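Local coordinates for bifunctional endo-1,4-beta-xylanase A (Neocallimastix patriciarum, PDB 2VG9), which hydrolyses internal beta-1,4-xylosidic linkages of xylan, as an endo-acting xylanase of glycoside hydrolase family 11 with a beta jelly-roll fold, at residues Gln83-Ser88 with Gln202-Ala207; Glu22-Gly27 with Arg50-Ala55; Asp71-Asp76 with Ile172-His177. One frame throughout, in Å; residues are numbered along the deposited sequence.

Interaction 1. Residues Gln83-Ser88 with Gln202-Ala207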
ATOM      1  N   GLN A  83      -5.778  15.068   4.148  1.00 14.53           N
ATOM      2  CA  GLN A  83      -6.495  14.648   5.333  1.00 15.08           C
ATOM      3  C   GLN A  83      -7.310  15.840   5.867  1.00 15.01           C
ATOM      4  O   GLN A  83      -6.772  16.939   6.085  1.00 16.33           O
ATOM      5  CB  GLN A  83      -5.532  14.075   6.374  1.00 14.85           C
ATOM      6  CG  GLN A  83      -6.209  13.442   7.543  1.00 15.51           C
ATOM      7  CD  GLN A  83      -5.244  12.749   8.439  1.00 15.27           C
ATOM      8  OE1 GLN A  83      -4.878  11.590   8.213  1.00 13.16           O
ATOM      9  NE2 GLN A  83      -4.822  13.447   9.484  1.00 12.36           N
ATOM     10  N   THR A  84      -8.601  15.649   6.082  1.00 14.28           N
ATOM     11  CA  THR A  84      -9.437  16.797   6.459  1.00 13.91           C
ATOM     12  C   THR A  84      -9.942  16.794   7.913  1.00 13.92           C
ATOM     13  O   THR A  84     -10.410  17.843   8.439  1.00 14.29           O
ATOM     14  CB  THR A  84     -10.613  16.947   5.499  1.00 13.79           C
ATOM     15  OG1 THR A  84     -11.397  15.759   5.561  1.00 14.11           O
ATOM     16  CG2 THR A  84     -10.130  17.156   4.094  1.00 14.80           C
ATOM     17  N   ALA A  85      -9.852  15.634   8.556  1.00 12.41           N
ATOM     18  CA  ALA A  85     -10.147  15.504   9.979  1.00 12.61           C
ATOM     19  C   ALA A  85      -9.202  14.481  10.598  1.00 12.34           C
ATOM     20  O   ALA A  85      -8.768  13.544   9.945  1.00 12.28           O
ATOM     21  CB  ALA A  85     -11.627  15.095  10.233  1.00 11.33           C
ATOM     22  N   SER A  86      -8.900  14.651  11.872  1.00 11.78           N
ATOM     23  CA  SER A  86      -8.039  13.703  12.567  1.00 12.45           C
ATOM     24  C   SER A  86      -8.452  13.595  14.025  1.00 12.06           C
ATOM     25  O   SER A  86      -8.282  14.533  14.792  1.00 13.16           O
ATOM     26  CB  SER A  86      -6.560  14.086  12.417  1.00 12.32           C
ATOM     27  OG  SER A  86      -5.736  13.109  13.028  1.00 14.10           O
ATOM     28  N   ALA A  87      -9.058  12.480  14.403  1.00 12.12           N
ATOM     29  CA  ALA A  87      -9.369  12.263  15.827  1.00 12.26           C
ATOM     30  C   ALA A  87      -8.210  11.515  16.446  1.00 12.54           C
ATOM     31  O   ALA A  87      -8.308  10.300  16.684  1.00 13.56           O
ATOM     32  CB  ALA A  87     -10.671  11.472  15.988  1.00 12.45           C
ATOM     33  N   SER A  88      -7.118  12.221  16.703  1.00 12.36           N
ATOM     34  CA  SER A  88      -5.836  11.564  16.978  1.00 13.85           C
ATOM     35  C   SER A  88      -5.540  10.507  15.913  1.00 13.05           C
ATOM     36  O   SER A  88      -5.189   9.354  16.219  1.00 13.89           O
ATOM     37  CB  SER A  88      -5.825  10.920  18.377  1.00 14.09           C
ATOM     38  OG  SER A  88      -5.798  11.941  19.348  1.00 17.21           O
ATOM     39  N   GLN A 202      -8.619   6.644  12.166  1.00 10.74           N
ATOM     40  CA  GLN A 202      -9.215   7.725  12.981  1.00 10.58           C
ATOM     41  C   GLN A 202      -9.070   9.086  12.259  1.00 10.55           C
ATOM     42  O   GLN A 202      -8.774  10.115  12.863  1.00 10.77           O
ATOM     43  CB  GLN A 202      -8.622   7.741  14.416  1.00 10.46           C
ATOM     44  CG  GLN A 202      -8.934   6.458  15.207  1.00 10.02           C
ATOM     45  CD  GLN A 202      -8.330   6.404  16.612  1.00 11.94           C
ATOM     46  OE1 GLN A 202      -7.558   7.294  17.045  1.00 14.09           O
ATOM     47  NE2 GLN A 202      -8.656   5.344  17.333  1.00  7.65           N
ATOM     48  N   SER A 203      -9.298   9.075  10.955  1.00 10.00           N
ATOM     49  CA  SER A 203      -9.192  10.272  10.129  1.00 10.53           C
ATOM     50  C   SER A 203     -10.260  10.309   9.053  1.00 10.38           C
ATOM     51  O   SER A 203     -10.974   9.317   8.831  1.00 10.55           O
ATOM     52  CB  SER A 203      -7.797  10.353   9.455  1.00 10.80           C
ATOM     53  OG  SER A 203      -7.620   9.278   8.541  1.00 11.13           O
ATOM     54  N   SER A 204     -10.340  11.454   8.380  1.00  9.87           N
ATOM     55  CA  SER A 204     -11.137  11.638   7.174  1.00 10.98           C
ATOM     56  C   SER A 204     -10.265  12.296   6.122  1.00 11.51           C
ATOM     57  O   SER A 204      -9.346  13.044   6.461  1.00 11.54           O
ATOM     58  CB  SER A 204     -12.348  12.522   7.496  1.00 11.34           C
ATOM     59  OG  SER A 204     -13.114  11.881   8.515  1.00 12.83           O
ATOM     60  N   GLY A 205     -10.519  12.013   4.846  1.00 12.06           N
ATOM     61  CA  GLY A 205      -9.826  12.726   3.788  1.00 11.41           C
ATOM     62  C   GLY A 205     -10.246  12.318   2.392  1.00 12.50           C
ATOM     63  O   GLY A 205     -11.304  11.700   2.209  1.00 13.77           O
ATOM     64  N   VAL A 206      -9.416  12.663   1.416  1.00 13.01           N
ATOM     65  CA  VAL A 206      -9.635  12.356  -0.008  1.00 13.77           C
ATOM     66  C   VAL A 206      -8.296  12.052  -0.686  1.00 13.65           C
ATOM     67  O   VAL A 206      -7.256  12.581  -0.313  1.00 13.14           O
ATOM     68  CB  VAL A 206     -10.324  13.538  -0.813  1.00 13.89           C
ATOM     69  CG1 VAL A 206     -11.760  13.779  -0.357  1.00 14.81           C
ATOM     70  CG2 VAL A 206      -9.525  14.857  -0.665  1.00 16.30           C
ATOM     71  N   ALA A 207      -8.339  11.182  -1.697  1.00 13.41           N
ATOM     72  CA  ALA A 207      -7.186  10.896  -2.525  1.00 12.37           C
ATOM     73  C   ALA A 207      -7.764  10.777  -3.905  1.00 12.37           C
ATOM     74  O   ALA A 207      -8.595   9.888  -4.158  1.00 14.61           O
ATOM     75  CB  ALA A 207      -6.519   9.572  -2.124  1.00 11.96           C
TER

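Interaction 2. Residues Glu22-Gly27 with Arg50-Ala55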
ATOM      1  N   GLU A  22      -9.930  -2.412  -4.380  1.00 12.99           N
ATOM      2  CA  GLU A  22     -10.373  -2.868  -3.070  1.00 15.48           C
ATOM      3  C   GLU A  22     -10.627  -1.634  -2.192  1.00 14.08           C
ATOM      4  O   GLU A  22      -9.768  -0.746  -2.097  1.00 13.05           O
ATOM      5  CB  GLU A  22      -9.310  -3.779  -2.427  1.00 15.18           C
ATOM      6  CG  GLU A  22      -9.576  -4.064  -0.939  1.00 18.99           C
ATOM      7  CD  GLU A  22      -8.740  -5.219  -0.396  1.00 21.16           C
ATOM      8  OE1 GLU A  22      -7.515  -5.267  -0.681  1.00 26.09           O
ATOM      9  OE2 GLU A  22      -9.316  -6.071   0.348  1.00 29.22           O
ATOM     10  N   ILE A  23     -11.813  -1.582  -1.588  1.00 13.71           N
ATOM     11  CA  ILE A  23     -12.137  -0.582  -0.554  1.00 13.19           C
ATOM     12  C   ILE A  23     -12.689  -1.344   0.656  1.00 13.55           C
ATOM     13  O   ILE A  23     -13.431  -2.329   0.481  1.00 12.81           O
ATOM     14  CB  ILE A  23     -13.146   0.494  -1.076  1.00 13.67           C
ATOM     15  CG1 ILE A  23     -13.418   1.534   0.019  1.00 12.87           C
ATOM     16  CG2 ILE A  23     -14.444  -0.197  -1.726  1.00 12.57           C
ATOM     17  CD1 ILE A  23     -14.188   2.721  -0.376  1.00  8.99           C
ATOM     18  N   TRP A  24     -12.300  -0.926   1.866  1.00 11.84           N
ATOM     19  CA  TRP A  24     -12.726  -1.605   3.086  1.00 12.38           C
ATOM     20  C   TRP A  24     -12.771  -0.601   4.228  1.00 12.57           C
ATOM     21  O   TRP A  24     -12.027   0.400   4.230  1.00 11.46           O
ATOM     22  CB  TRP A  24     -11.782  -2.783   3.396  1.00 12.86           C
ATOM     23  CG  TRP A  24     -11.899  -3.359   4.780  1.00 14.90           C
ATOM     24  CD1 TRP A  24     -12.626  -4.452   5.174  1.00 15.28           C
ATOM     25  CD2 TRP A  24     -11.253  -2.863   5.961  1.00 13.92           C
ATOM     26  NE1 TRP A  24     -12.486  -4.646   6.526  1.00 17.97           N
ATOM     27  CE2 TRP A  24     -11.638  -3.690   7.027  1.00 17.02           C
ATOM     28  CE3 TRP A  24     -10.402  -1.789   6.213  1.00 14.55           C
ATOM     29  CZ2 TRP A  24     -11.182  -3.482   8.327  1.00 16.46           C
ATOM     30  CZ3 TRP A  24      -9.961  -1.579   7.494  1.00 13.94           C
ATOM     31  CH2 TRP A  24     -10.355  -2.422   8.540  1.00 14.91           C
ATOM     32  N   THR A  25     -13.656  -0.848   5.191  1.00 13.56           N
ATOM     33  CA  THR A  25     -13.662  -0.061   6.430  1.00 13.75           C
ATOM     34  C   THR A  25     -14.037  -0.921   7.627  1.00 14.41           C
ATOM     35  O   THR A  25     -14.670  -1.952   7.494  1.00 13.24           O
ATOM     36  CB  THR A  25     -14.566   1.211   6.350  1.00 14.41           C
ATOM     37  OG1 THR A  25     -14.286   2.068   7.479  1.00 14.98           O
ATOM     38  CG2 THR A  25     -16.060   0.818   6.319  1.00 12.33           C
ATOM     39  N   ASN A  26     -13.552  -0.527   8.794  1.00 16.30           N
ATOM     40  CA  ASN A  26     -14.109  -0.983  10.042  1.00 17.48           C
ATOM     41  C   ASN A  26     -14.456   0.274  10.796  1.00 18.48           C
ATOM     42  O   ASN A  26     -13.559   1.018  11.233  1.00 18.56           O
ATOM     43  CB  ASN A  26     -13.101  -1.794  10.842  1.00 18.48           C
ATOM     44  CG  ASN A  26     -13.686  -2.302  12.134  1.00 22.40           C
ATOM     45  OD1 ASN A  26     -14.366  -3.317  12.142  1.00 26.93           O
ATOM     46  ND2 ASN A  26     -13.427  -1.597  13.232  1.00 27.49           N
ATOM     47  N   GLY A  27     -15.748   0.561  10.871  1.00 18.33           N
ATOM     48  CA  GLY A  27     -16.253   1.622  11.727  1.00 18.37           C
ATOM     49  C   GLY A  27     -16.340   2.998  11.112  1.00 18.88           C
ATOM     50  O   GLY A  27     -16.794   3.928  11.781  1.00 19.87           O
ATOM     51  N   ARG A  50     -11.062   4.115  16.778  1.00 18.49           N
ATOM     52  CA  ARG A  50     -10.771   2.925  15.980  1.00 18.00           C
ATOM     53  C   ARG A  50     -11.319   2.919  14.546  1.00 16.54           C
ATOM     54  O   ARG A  50     -11.360   1.852  13.901  1.00 14.84           O
ATOM     55  CB  ARG A  50     -11.141   1.632  16.732  1.00 19.67           C
ATOM     56  CG  ARG A  50     -10.339   1.468  18.041  1.00 23.59           C
ATOM     57  CD  ARG A  50     -10.302   0.034  18.556  1.00 32.57           C
ATOM     58  NE  ARG A  50      -9.471  -0.859  17.733  1.00 37.61           N
ATOM     59  CZ  ARG A  50      -8.144  -0.995  17.824  1.00 39.12           C
ATOM     60  NH1 ARG A  50      -7.430  -0.262  18.692  1.00 40.23           N
ATOM     61  NH2 ARG A  50      -7.522  -1.857  17.024  1.00 38.91           N
ATOM     62  N   GLY A  51     -11.712   4.095  14.037  1.00 14.72           N
ATOM     63  CA  GLY A  51     -12.071   4.222  12.618  1.00 13.85           C
ATOM     64  C   GLY A  51     -10.912   3.794  11.733  1.00 13.28           C
ATOM     65  O   GLY A  51      -9.764   4.224  11.938  1.00 13.26           O
ATOM     66  N   ASN A  52     -11.204   2.960  10.737  1.00 13.29           N
ATOM     67  CA  ASN A  52     -10.182   2.405   9.851  1.00 13.51           C
ATOM     68  C   ASN A  52     -10.723   2.265   8.418  1.00 13.13           C
ATOM     69  O   ASN A  52     -11.838   1.752   8.209  1.00 12.87           O
ATOM     70  CB  ASN A  52      -9.667   1.058  10.417  1.00 14.39           C
ATOM     71  CG  ASN A  52      -8.314   0.647   9.856  1.00 16.16           C
ATOM     72  OD1 ASN A  52      -7.675   1.390   9.099  1.00 18.97           O
ATOM     73  ND2 ASN A  52      -7.855  -0.550  10.249  1.00 19.62           N
ATOM     74  N   PHE A  53      -9.951   2.749   7.441  1.00 12.70           N
ATOM     75  CA  PHE A  53     -10.377   2.815   6.029  1.00 12.98           C
ATOM     76  C   PHE A  53      -9.199   2.501   5.129  1.00 13.59           C
ATOM     77  O   PHE A  53      -8.054   2.916   5.414  1.00 13.58           O
ATOM     78  CB  PHE A  53     -10.885   4.234   5.677  1.00 12.22           C
ATOM     79  CG  PHE A  53     -11.291   4.418   4.234  1.00 12.15           C
ATOM     80  CD1 PHE A  53     -12.567   4.050   3.803  1.00 12.21           C
ATOM     81  CD2 PHE A  53     -10.408   4.968   3.303  1.00 11.33           C
ATOM     82  CE1 PHE A  53     -12.951   4.230   2.477  1.00 12.13           C
ATOM     83  CE2 PHE A  53     -10.782   5.146   1.961  1.00 10.75           C
ATOM     84  CZ  PHE A  53     -12.068   4.782   1.557  1.00  9.27           C
ATOM     85  N   LEU A  54      -9.475   1.816   4.013  1.00 13.14           N
ATOM     86  CA  LEU A  54      -8.456   1.663   2.973  1.00 13.23           C
ATOM     87  C   LEU A  54      -9.101   1.683   1.593  1.00 13.24           C
ATOM     88  O   LEU A  54     -10.239   1.221   1.435  1.00 12.01           O
ATOM     89  CB  LEU A  54      -7.651   0.371   3.190  1.00 13.68           C
ATOM     90  CG  LEU A  54      -8.335  -0.984   3.019  1.00 11.38           C
ATOM     91  CD1 LEU A  54      -8.293  -1.512   1.552  1.00 12.95           C
ATOM     92  CD2 LEU A  54      -7.713  -2.023   4.002  1.00 12.72           C
ATOM     93  N   ALA A  55      -8.374   2.232   0.614  1.00 12.55           N
ATOM     94  CA  ALA A  55      -8.744   2.141  -0.823  1.00 12.00           C
ATOM     95  C   ALA A  55      -7.483   1.967  -1.667  1.00 11.18           C
ATOM     96  O   ALA A  55      -6.518   2.750  -1.564  1.00 11.68           O
ATOM     97  CB  ALA A  55      -9.546   3.376  -1.297  1.00 10.65           C
TER
HETATM   98  O   HOH W   1     -10.845  -0.694  13.894  1.00 23.63           O

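Interaction 3. Residues Asp71-Asp76 with Ile172-His177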
ATOM      1  N   ASP A  71      12.898  -8.294 -13.346  1.00 15.76           N
ATOM      2  CA  ASP A  71      14.037  -7.431 -13.695  1.00 15.87           C
ATOM      3  C   ASP A  71      13.772  -5.975 -13.379  1.00 15.21           C
ATOM      4  O   ASP A  71      14.638  -5.288 -12.832  1.00 14.05           O
ATOM      5  CB  ASP A  71      14.413  -7.583 -15.169  1.00 18.32           C
ATOM      6  CG  ASP A  71      15.245  -8.847 -15.438  1.00 21.27           C
ATOM      7  OD1 ASP A  71      15.873  -9.393 -14.497  1.00 24.64           O
ATOM      8  OD2 ASP A  71      15.264  -9.291 -16.601  1.00 25.83           O
ATOM      9  N   TYR A  72      12.562  -5.519 -13.712  1.00 13.54           N
ATOM     10  CA  TYR A  72      12.181  -4.134 -13.504  1.00 12.89           C
ATOM     11  C   TYR A  72      10.695  -4.068 -13.171  1.00 12.82           C
ATOM     12  O   TYR A  72       9.882  -4.715 -13.830  1.00 12.94           O
ATOM     13  CB  TYR A  72      12.498  -3.280 -14.754  1.00 12.91           C
ATOM     14  CG  TYR A  72      12.379  -1.806 -14.497  1.00 12.27           C
ATOM     15  CD1 TYR A  72      13.493  -1.062 -14.116  1.00 12.46           C
ATOM     16  CD2 TYR A  72      11.142  -1.152 -14.619  1.00 10.83           C
ATOM     17  CE1 TYR A  72      13.392   0.303 -13.865  1.00 12.60           C
ATOM     18  CE2 TYR A  72      11.024   0.237 -14.380  1.00 13.05           C
ATOM     19  CZ  TYR A  72      12.156   0.951 -13.994  1.00 13.98           C
ATOM     20  OH  TYR A  72      12.075   2.309 -13.716  1.00 11.74           O
ATOM     21  N   ILE A  73      10.343  -3.315 -12.126  1.00 11.32           N
ATOM     22  CA  ILE A  73       8.929  -3.052 -11.819  1.00 11.06           C
ATOM     23  C   ILE A  73       8.832  -1.542 -11.639  1.00 10.62           C
ATOM     24  O   ILE A  73       9.510  -0.973 -10.788  1.00  9.94           O
ATOM     25  CB  ILE A  73       8.405  -3.815 -10.567  1.00 10.97           C
ATOM     26  CG1 ILE A  73       8.613  -5.338 -10.690  1.00 11.72           C
ATOM     27  CG2 ILE A  73       6.879  -3.449 -10.286  1.00  9.95           C
ATOM     28  CD1 ILE A  73       8.282  -6.117  -9.354  1.00 11.72           C
ATOM     29  N   GLY A  74       8.036  -0.897 -12.489  1.00 10.65           N
ATOM     30  CA  GLY A  74       7.824   0.552 -12.390  1.00 11.01           C
ATOM     31  C   GLY A  74       6.413   0.891 -11.920  1.00 10.88           C
ATOM     32  O   GLY A  74       5.445   0.166 -12.235  1.00 11.01           O
ATOM     33  N   LEU A  75       6.289   1.978 -11.160  1.00 10.11           N
ATOM     34  CA  LEU A  75       4.968   2.529 -10.819  1.00  9.99           C
ATOM     35  C   LEU A  75       5.043   4.038 -10.982  1.00  9.57           C
ATOM     36  O   LEU A  75       5.911   4.686 -10.383  1.00  9.09           O
ATOM     37  CB  LEU A  75       4.497   2.131  -9.393  1.00 10.24           C
ATOM     38  CG  LEU A  75       3.074   2.581  -8.916  1.00  9.81           C
ATOM     39  CD1 LEU A  75       2.482   1.605  -7.901  1.00  9.45           C
ATOM     40  CD2 LEU A  75       3.088   3.980  -8.278  1.00  8.09           C
ATOM     41  N   ASP A  76       4.123   4.583 -11.784  1.00  8.50           N
ATOM     42  CA  ASP A  76       4.052   6.016 -12.017  1.00  8.79           C
ATOM     43  C   ASP A  76       2.686   6.434 -11.551  1.00  8.57           C
ATOM     44  O   ASP A  76       1.716   5.747 -11.837  1.00  9.34           O
ATOM     45  CB  ASP A  76       4.203   6.330 -13.504  1.00  8.60           C
ATOM     46  CG  ASP A  76       5.554   5.956 -14.042  1.00  9.53           C
ATOM     47  OD1 ASP A  76       6.543   6.434 -13.514  1.00  8.60           O
ATOM     48  OD2 ASP A  76       5.636   5.171 -15.009  1.00 12.46           O
ATOM     49  N   ILE A 172       8.223   5.622  -9.290  1.00  7.61           N
ATOM     50  CA  ILE A 172       8.841   4.732  -8.305  1.00  7.51           C
ATOM     51  C   ILE A 172       9.362   3.474  -9.009  1.00  7.12           C
ATOM     52  O   ILE A 172       8.608   2.747  -9.674  1.00  6.63           O
ATOM     53  CB  ILE A 172       7.843   4.319  -7.183  1.00  8.66           C
ATOM     54  CG1 ILE A 172       7.275   5.582  -6.466  1.00  7.46           C
ATOM     55  CG2 ILE A 172       8.475   3.236  -6.212  1.00  7.03           C
ATOM     56  CD1 ILE A 172       6.085   5.309  -5.589  1.00  4.93           C
ATOM     57  N   THR A 173      10.661   3.238  -8.857  1.00  7.32           N
ATOM     58  CA  THR A 173      11.262   1.975  -9.247  1.00  7.72           C
ATOM     59  C   THR A 173      11.066   0.973  -8.116  1.00  8.66           C
ATOM     60  O   THR A 173      11.962   0.738  -7.282  1.00  8.84           O
ATOM     61  CB  THR A 173      12.747   2.124  -9.636  1.00  7.50           C
ATOM     62  OG1 THR A 173      12.906   3.307 -10.437  1.00  7.77           O
ATOM     63  CG2 THR A 173      13.252   0.850 -10.382  1.00  3.92           C
ATOM     64  N   VAL A 174       9.874   0.381  -8.112  1.00 10.01           N
ATOM     65  CA  VAL A 174       9.451  -0.564  -7.094  1.00  9.67           C
ATOM     66  C   VAL A 174      10.507  -1.689  -6.930  1.00 10.66           C
ATOM     67  O   VAL A 174      10.847  -2.074  -5.802  1.00 10.68           O
ATOM     68  CB  VAL A 174       8.050  -1.150  -7.450  1.00 11.06           C
ATOM     69  CG1 VAL A 174       7.662  -2.274  -6.506  1.00  9.95           C
ATOM     70  CG2 VAL A 174       6.958  -0.016  -7.425  1.00  9.19           C
ATOM     71  N   SER A 175      11.064  -2.174  -8.043  1.00 10.05           N
ATOM     72  CA  SER A 175      12.075  -3.243  -7.977  1.00 10.19           C
ATOM     73  C   SER A 175      13.358  -2.829  -7.228  1.00  9.81           C
ATOM     74  O   SER A 175      14.050  -3.691  -6.696  1.00  9.86           O
ATOM     75  CB  SER A 175      12.420  -3.745  -9.405  1.00 10.27           C
ATOM     76  OG  SER A 175      12.594  -2.665 -10.324  1.00  9.69           O
ATOM     77  N   ASP A 176      13.679  -1.527  -7.200  1.00 10.46           N
ATOM     78  CA  ASP A 176      14.853  -0.997  -6.466  1.00 10.88           C
ATOM     79  C   ASP A 176      14.643  -1.038  -4.924  1.00 11.05           C
ATOM     80  O   ASP A 176      15.576  -1.303  -4.179  1.00 12.01           O
ATOM     81  CB  ASP A 176      15.184   0.440  -6.908  1.00 11.27           C
ATOM     82  CG  ASP A 176      16.039   0.502  -8.155  1.00 12.55           C
ATOM     83  OD1 ASP A 176      16.318  -0.572  -8.749  1.00 12.96           O
ATOM     84  OD2 ASP A 176      16.416   1.645  -8.537  1.00 11.15           O
ATOM     85  N   HIS A 177      13.410  -0.780  -4.468  1.00 10.62           N
ATOM     86  CA  HIS A 177      13.018  -0.960  -3.073  1.00  9.20           C
ATOM     87  C   HIS A 177      13.149  -2.419  -2.696  1.00  9.37           C
ATOM     88  O   HIS A 177      13.734  -2.728  -1.662  1.00  7.34           O
ATOM     89  CB  HIS A 177      11.597  -0.449  -2.823  1.00  8.64           C
ATOM     90  CG  HIS A 177      11.494   1.049  -2.865  1.00 11.53           C
ATOM     91  ND1 HIS A 177      11.284   1.754  -4.036  1.00 13.21           N
ATOM     92  CD2 HIS A 177      11.632   1.976  -1.893  1.00  5.59           C
ATOM     93  CE1 HIS A 177      11.267   3.051  -3.773  1.00  7.79           C
ATOM     94  NE2 HIS A 177      11.486   3.209  -2.485  1.00  9.38           N
TER
HETATM   95  O   HOH W   2      14.269   3.611 -13.253  1.00 26.30           O

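Interaction 1. Residues Gln83-Ser88 with Gln202-Ala207
Gln83 lies along Ser203 on one face of this antiparallel pair: CG is anti to the backbone N (chi1 -172°) and the chain runs on extended, so that OE1 comes 3.4 Å from Ser203 CB. The amide is anchored beyond the pair, OE1 to Ser91 OG and NE2 more weakly to Asp120 OD2. Ser203 OG, held between its own N and carbonyl carbon (chi1 65°), is satisfied by Asn90 O and Trp44 NE1. An alanine in place of Gln83 would probably loosen this end of the strand pair, since the packing along Ser203 and the amide's bonds to Ser91 and Asp120 would go. On the other face Ala85 CB meets Ser204 CB at 3.8 Å, two short side chains suited to a place overlain by Ala47. Gly205 stands opposite Gln83 with the CA atoms 4.1 Å apart, and a CB on it would press against Gln83 CA.

Between these pairs the register slips by one residue. Thr84 and Ala85 both face Ser204 in a classic beta bulge, and Ser204 O takes Thr84 N at 2.7 Å and, weakly, Ala85 N at 3.4 Å. Ser204 N answers to Ala85 O at 3.0 Å. Where both chains turn their corners, Ala87 N binds Gln202 O at 2.8 Å, nearly along the C=O axis.

The chemistry is therefore that of a polar strand end: the absence of a side chain at Gly205 permits the close approach to Gln83, the main chain supplies the cross-strand bonds, and the polar ends of Gln83 and Ser203 tie the pair to neighbouring parts of the chain.

Interaction 2. Residues Glu22-Gly27 with Arg50-Ala55
Ile23 and Phe53 form the apolar centre on one face of this antiparallel pair. Ile23 CG1 is anti to the backbone N (chi1 -178°), and the extended branch carries CD1 to within 3.5 Å of Phe53 CE1, the two side chains crossing obliquely. Ala55, directly opposite Ile23, is small enough to leave room for that branch.

The other face is built from Trp24 and Leu54. Leu54 CG occupies the crowded position between backbone N and carbonyl carbon (chi1 67°), which swings CD2 to 3.5 Å from Trp24 CE3, while CD1 turns to the aliphatic CG of Glu22. Farther along the indole, the Asn52 amide meets the ring edge at CZ3 and CH2, its plane almost perpendicular to the ring (88°).

Beneath these side chains Trp24 and Leu54 exchange two backbone hydrogen bonds, each with the donor in the carbonyl plane. Toward the polar end Asn52 O receives two donors, Asn26 N at 2.9 Å and Thr25 OG1 at 2.6 Å, both above its carbonyl plane. Thr25 suits the place because its hydroxyl, anti to the backbone N, reaches across to this carbonyl. At the solvent edge a water donates to Arg50 O at 2.6 Å and accepts a weak bond from Asn26 ND2, linking Asn26 to Arg50 just past the regular pair Asn26 with Asn52.

Strand 19-26 lies between strands 11-16 and 52-60, and strand 52-60 is paired in turn with 190-200. On the Trp24-Leu54 side Glu22 OE1 forms a salt bridge with Arg56. Phe3 and Val5 of strand 2-5 pack on Ile23 and Phe53 stacks with Trp44 of strand 40-45, so the Ile23-Phe53 face lies between the two sheets of the jelly roll.

Interaction 3. Residues Asp71-Asp76 with Ile172-His177
In the family 11 jelly roll, strand 169-173 pairs at its end with the start of strand 73-86 and passes directly into helix 174-182. The regular backbone bonding is confined to Leu75 and Ile172, an antiparallel hydrogen-bonded pair: Leu75 N binds Ile172 O at 2.9 Å, and Ile172 N meets Leu75 O at 2.7 Å, nearly along the C=O axis. The chain then bends through an inverse gamma turn centred on Thr173, at the N-cap position of the helix.

Beyond the turn a side chain takes over the pairing. Ser175 OG, in the crowded position between its backbone N and carbonyl carbon (chi1 44°), accepts from Ile73 N at 3.0 Å in a nearly straight hydrogen bond (N-H...O 164°). Ser175 N returns only a weak bond to Ile73 O. A small serine suits this site, for its hydroxyl reaches a strand N-H while also lying over one face of the Tyr72 ring.

Apolar packing fills the buried side. Val174 packs with CB 3.8 Å from Ile73 CG2, and with its CG2 methyl equally near Leu75 CB; beta-branched and aliphatic residues suit this layer, which Val194 and Leu191 of strand 190-200 also line.

On the other side Tyr72 and Thr173 cross at about a right angle, the methyl CG2 of Thr173 lying 3.5 Å from Tyr72 CE1. Thr173 OG1 is bound to Asp133 OD1, and a water, in the plane of the phenol at its edge, joins Thr173 OG1 to Tyr72 OH, 2.6 Å from the latter oxygen.

Interaction 2 closes along the chain before either of the others opens, whereas interactions 1 and 3 interleave their segments. Both of these use strand 73-86, interaction 3 near its start against 169-173 and interaction 1 at its end against 203-216, in one antiparallel sheet; their centres are 29 Å apart, on opposite sides of the chain's centre. Interaction 2 belongs to the other, larger sheet, yet its centre is only 12 Å from that of interaction 1, and Gln202 N probably bonds to Gly51 O at 2.7 Å. Here the chain passes between the sheets twice, 73-86 turning into 89-100 and 190-200 into 203-216. The centres of interactions 2 and 3 are 27 Å apart.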